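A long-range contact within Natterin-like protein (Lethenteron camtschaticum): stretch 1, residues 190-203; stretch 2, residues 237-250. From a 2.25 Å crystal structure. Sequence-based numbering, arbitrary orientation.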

# COMPACT_ATOMS: atom_id res chain seq x y z
N SER A 190 19.11 21.23 -0.60
CA SER A 190 18.88 20.13 0.32
C SER A 190 17.70 19.30 -0.09
O SER A 190 16.79 19.81 -0.73
N SER A 191 17.70 18.03 0.29
CA SER A 191 16.54 17.14 0.00
C SER A 191 16.37 16.10 1.10
O SER A 191 17.34 15.75 1.81
N LYS A 192 15.14 15.61 1.21
CA LYS A 192 14.76 14.57 2.19
C LYS A 192 13.58 13.73 1.74
O LYS A 192 12.50 14.25 1.38
N LYS A 193 13.80 12.43 1.77
CA LYS A 193 12.73 11.46 1.59
C LYS A 193 11.75 11.53 2.75
O LYS A 193 12.17 11.48 3.92
N ILE A 194 10.45 11.65 2.43
CA ILE A 194 9.40 11.56 3.45
C ILE A 194 8.35 10.55 3.03
O ILE A 194 8.14 10.30 1.84
N ILE A 195 7.67 9.99 4.01
CA ILE A 195 6.53 9.07 3.77
C ILE A 195 5.28 9.59 4.49
O ILE A 195 5.17 9.46 5.72
N LYS A 196 4.36 10.20 3.75
CA LYS A 196 3.06 10.62 4.29
C LYS A 196 2.13 9.41 4.46
O LYS A 196 2.22 8.46 3.69
N LYS A 197 1.29 9.41 5.49
CA LYS A 197 0.38 8.29 5.75
C LYS A 197 -1.02 8.75 6.05
O LYS A 197 -1.21 9.78 6.71
N SER A 198 -2.00 7.95 5.61
CA SER A 198 -3.42 8.18 5.86
C SER A 198 -4.13 6.87 6.21
O SER A 198 -3.90 5.82 5.58
N SER A 199 -4.99 6.92 7.22
CA SER A 199 -5.73 5.75 7.69
C SER A 199 -7.10 6.15 8.27
O SER A 199 -7.19 6.93 9.22
N TRP A 200 -8.16 5.64 7.67
CA TRP A 200 -9.50 5.77 8.25
C TRP A 200 -9.94 4.43 8.80
O TRP A 200 -10.01 3.46 8.05
N SER A 201 -10.25 4.38 10.09
CA SER A 201 -10.60 3.13 10.75
C SER A 201 -11.93 2.59 10.18
O SER A 201 -12.79 3.35 9.77
N THR A 202 -12.07 1.28 10.17
CA THR A 202 -13.33 0.65 9.78
C THR A 202 -13.70 -0.43 10.78
O THR A 202 -12.85 -0.91 11.50
N THR A 203 -14.98 -0.79 10.82
CA THR A 203 -15.45 -1.90 11.67
C THR A 203 -16.37 -2.82 10.88
O THR A 203 -16.68 -2.58 9.72
N THR A 237 -9.63 10.40 -4.63
CA THR A 237 -9.93 9.01 -4.31
C THR A 237 -8.80 8.31 -3.59
O THR A 237 -7.67 8.35 -4.03
N HIS A 238 -9.10 7.65 -2.47
CA HIS A 238 -8.04 7.03 -1.64
C HIS A 238 -8.46 5.63 -1.21
O HIS A 238 -9.64 5.34 -1.08
N ALA A 239 -7.49 4.76 -0.96
CA ALA A 239 -7.79 3.54 -0.26
C ALA A 239 -7.92 3.92 1.21
O ALA A 239 -7.44 4.97 1.65
N VAL A 240 -8.55 3.04 1.97
CA VAL A 240 -8.79 3.28 3.37
C VAL A 240 -7.48 3.46 4.14
O VAL A 240 -7.42 4.17 5.15
N GLU A 241 -6.45 2.76 3.70
CA GLU A 241 -5.14 2.85 4.28
C GLU A 241 -4.14 3.08 3.16
O GLU A 241 -4.11 2.34 2.17
N GLU A 242 -3.33 4.13 3.32
CA GLU A 242 -2.57 4.64 2.19
C GLU A 242 -1.30 5.27 2.64
O GLU A 242 -1.23 5.84 3.72
N SER A 243 -0.27 5.18 1.81
CA SER A 243 0.96 5.91 2.10
C SER A 243 1.48 6.52 0.81
O SER A 243 1.21 6.00 -0.27
N GLU A 244 2.13 7.68 0.91
CA GLU A 244 2.67 8.36 -0.25
C GLU A 244 4.16 8.65 0.02
O GLU A 244 4.49 9.32 1.00
N GLU A 245 5.04 8.17 -0.86
CA GLU A 245 6.47 8.47 -0.75
C GLU A 245 6.83 9.68 -1.60
O GLU A 245 6.38 9.84 -2.73
N LYS A 246 7.67 10.55 -1.07
CA LYS A 246 7.96 11.80 -1.74
C LYS A 246 9.39 12.24 -1.38
O LYS A 246 9.93 11.84 -0.36
N THR A 247 10.01 13.02 -2.23
CA THR A 247 11.24 13.70 -1.88
C THR A 247 10.98 15.21 -1.83
O THR A 247 10.71 15.84 -2.86
N GLU A 248 11.07 15.78 -0.64
CA GLU A 248 10.98 17.23 -0.44
C GLU A 248 12.35 17.89 -0.74
O GLU A 248 13.41 17.29 -0.49
N THR A 249 12.32 19.07 -1.36
CA THR A 249 13.54 19.77 -1.73
C THR A 249 13.50 21.24 -1.32
O THR A 249 12.43 21.80 -1.12
N LEU A 250 14.69 21.84 -1.26
CA LEU A 250 14.82 23.25 -0.99
C LEU A 250 16.10 23.77 -1.60
O LEU A 250 17.15 23.14 -1.45

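Strands 190-200 and 241-250 lie side by side as antiparallel neighbours, so side chains do not interdigitate but sit in cross-strand pairs on alternating faces of the sheet. His238 (chi1 m) points toward stretch 1 and meets the Trp200 ring obliquely, its CB 4.0 Å from Trp200 CZ3; its ND1 donates to Glu242 OE1 (2.9 Å). Ala239 points away, but its O lies at the Trp200 ring edge, 3.8 Å from CZ3 of Trp200, which is m in chi1. Val240, sideways and off-rotamer at 149°, places CG1 4.0 Å from CG2 of Thr202 (p), and its O accepts from Trp200 N (3.0 Å). Glu241 (t) shares a face with Ser199 (t), whose OG is 3.7 Å from Glu241 CD. Glu242 (t), paired with Ser198 (m) on the other face, turns its carboxylate back to its own stretch: its OE1 takes the His238 bond and its OE2 accepts from Ala239 N at 2.8 Å. Ser243 (p) packs CB 4.1 Å from Lys197 CG and 4.3 Å from Ile195 CG2. Glu244 (t) runs beside Lys196 (m), with OE1 3.5 Å from Lys196 CD but 4.6 Å from Lys196 NZ, beyond a salt bridge. Glu245 (m) bends nearer stretch 1; its OE2 forms a long salt bridge with NZ of the all-t Lys193 (3.7 Å), and water 1 links the pair, accepting from Lys193 NZ (3.0 Å) and donating to Glu245 OE1 (2.4 Å). Lys246 (t) rests CB 4.0 Å from CG1 of Ile194 (p), while its NZ reaches along its own strand to Glu248 OE2 in a 3.1 Å salt bridge. Thr247 (m) brings CG2 4.0 Å from CB of Ser191 (p). Glu248, at chi1 -142°, sets OE2 3.6 Å from Ile194 CD1, so this carboxylate touches both lysine and aliphatic carbon. Thr249 (p) adds CG2 4.1 Å from Ser191 CB. Leu250 (t) shares its face with Ser190 (t).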

# COMPACT_ATOMS: atom_id res chain seq x y z
CB SER A 190 18.68 20.66 1.74
OG SER A 190 18.53 19.57 2.64
CB SER A 191 16.73 16.44 -1.35
OG SER A 191 17.90 15.60 -1.37
CB LYS A 192 14.35 15.22 3.52
CG LYS A 192 14.08 14.16 4.59
CD LYS A 192 13.70 14.74 5.91
CE LYS A 192 13.22 13.69 6.89
NZ LYS A 192 14.21 12.64 7.16
CB LYS A 193 13.33 10.05 1.55
CG LYS A 193 12.24 8.98 1.54
CD LYS A 193 12.80 7.58 1.54
CE LYS A 193 11.67 6.55 1.44
NZ LYS A 193 12.24 5.19 1.32
CB ILE A 194 8.70 12.91 3.73
CG1 ILE A 194 8.03 13.45 2.49
CG2 ILE A 194 9.69 13.94 4.26
CD1 ILE A 194 7.14 14.65 2.70
CB ILE A 195 6.87 7.66 4.28
CG1 ILE A 195 8.23 7.21 3.71
CG2 ILE A 195 5.74 6.66 3.95
CD1 ILE A 195 8.62 5.78 3.96
CB LYS A 196 2.39 11.64 3.39
CG LYS A 196 3.07 13.01 3.34
CD LYS A 196 2.39 13.93 2.31
CE LYS A 196 2.60 15.39 2.63
NZ LYS A 196 2.22 16.36 1.55
CB LYS A 197 0.91 7.42 6.88
CG LYS A 197 2.17 6.66 6.54
CD LYS A 197 2.49 5.52 7.51
CE LYS A 197 3.38 4.51 6.78
NZ LYS A 197 3.84 3.36 7.60
CB SER A 198 -4.07 8.76 4.61
OG SER A 198 -3.80 10.14 4.47
CB SER A 199 -4.94 5.00 8.73
OG SER A 199 -5.75 3.97 9.30
CB TRP A 200 -10.47 6.25 7.22
CG TRP A 200 -10.28 7.65 6.72
CD1 TRP A 200 -10.82 8.80 7.26
CD2 TRP A 200 -9.55 8.06 5.56
NE1 TRP A 200 -10.49 9.87 6.48
CE2 TRP A 200 -9.69 9.45 5.45
CE3 TRP A 200 -8.78 7.39 4.61
CZ2 TRP A 200 -9.09 10.19 4.44
CZ3 TRP A 200 -8.18 8.10 3.61
CH2 TRP A 200 -8.35 9.50 3.50
CB SER A 201 -10.68 3.31 12.27
OG SER A 201 -11.81 4.17 12.59
CB THR A 202 -13.22 0.00 8.38
OG1 THR A 202 -12.31 -1.07 8.43
CG2 THR A 202 -12.70 0.98 7.33
CB THR A 203 -16.24 -1.36 12.88
OG1 THR A 203 -17.32 -0.52 12.43
CG2 THR A 203 -15.33 -0.55 13.80
CB THR A 237 -10.24 8.27 -5.61
OG1 THR A 237 -11.49 8.77 -6.08
CG2 THR A 237 -10.40 6.80 -5.39
CB HIS A 238 -7.77 7.86 -0.37
CG HIS A 238 -7.44 9.29 -0.65
ND1 HIS A 238 -6.19 9.70 -1.06
CD2 HIS A 238 -8.20 10.41 -0.58
CE1 HIS A 238 -6.20 11.01 -1.24
NE2 HIS A 238 -7.40 11.47 -0.94
CB ALA A 239 -6.71 2.50 -0.47
CB VAL A 240 -9.65 2.12 3.91
CG1 VAL A 240 -9.38 1.82 5.34
CG2 VAL A 240 -11.12 2.46 3.75
CB GLU A 241 -4.79 1.62 5.09
CG GLU A 241 -3.79 1.99 6.19
CD GLU A 241 -3.98 1.23 7.48
OE1 GLU A 241 -5.04 0.60 7.67
OE2 GLU A 241 -3.05 1.30 8.32
CB GLU A 242 -3.40 5.69 1.43
CG GLU A 242 -3.07 5.71 -0.03
CD GLU A 242 -4.17 6.30 -0.87
OE1 GLU A 242 -4.31 7.54 -0.84
OE2 GLU A 242 -4.85 5.53 -1.60
CB SER A 243 1.98 5.01 2.75
OG SER A 243 2.75 4.43 1.74
CB GLU A 244 1.89 9.64 -0.52
CG GLU A 244 2.36 10.44 -1.74
CD GLU A 244 1.92 11.94 -1.74
OE1 GLU A 244 1.38 12.46 -0.74
OE2 GLU A 244 2.15 12.62 -2.76
CB GLU A 245 7.28 7.27 -1.23
CG GLU A 245 6.83 5.95 -0.62
CD GLU A 245 7.98 5.09 -0.25
OE1 GLU A 245 7.74 4.17 0.54
OE2 GLU A 245 9.12 5.36 -0.73
CB LYS A 246 6.88 12.77 -1.24
CG LYS A 246 6.85 14.20 -1.76
CD LYS A 246 5.39 14.71 -1.82
CE LYS A 246 5.14 16.16 -1.38
NZ LYS A 246 5.92 17.18 -2.12
CB THR A 247 12.38 13.38 -2.87
OG1 THR A 247 12.61 11.97 -2.89
CG2 THR A 247 13.64 14.07 -2.46
CB GLU A 248 10.51 17.52 0.99
CG GLU A 248 9.54 18.69 1.09
CD GLU A 248 8.21 18.48 0.39
OE1 GLU A 248 7.72 19.44 -0.21
OE2 GLU A 248 7.65 17.37 0.43
CB THR A 249 13.86 19.70 -3.23
OG1 THR A 249 12.89 20.42 -3.97
CG2 THR A 249 13.90 18.26 -3.70
CB LEU A 250 14.84 23.47 0.53
CG LEU A 250 14.94 24.91 1.02
CD1 LEU A 250 13.80 25.79 0.57
CD2 LEU A 250 15.04 24.90 2.54
O HOH W 1 9.85 3.44 1.51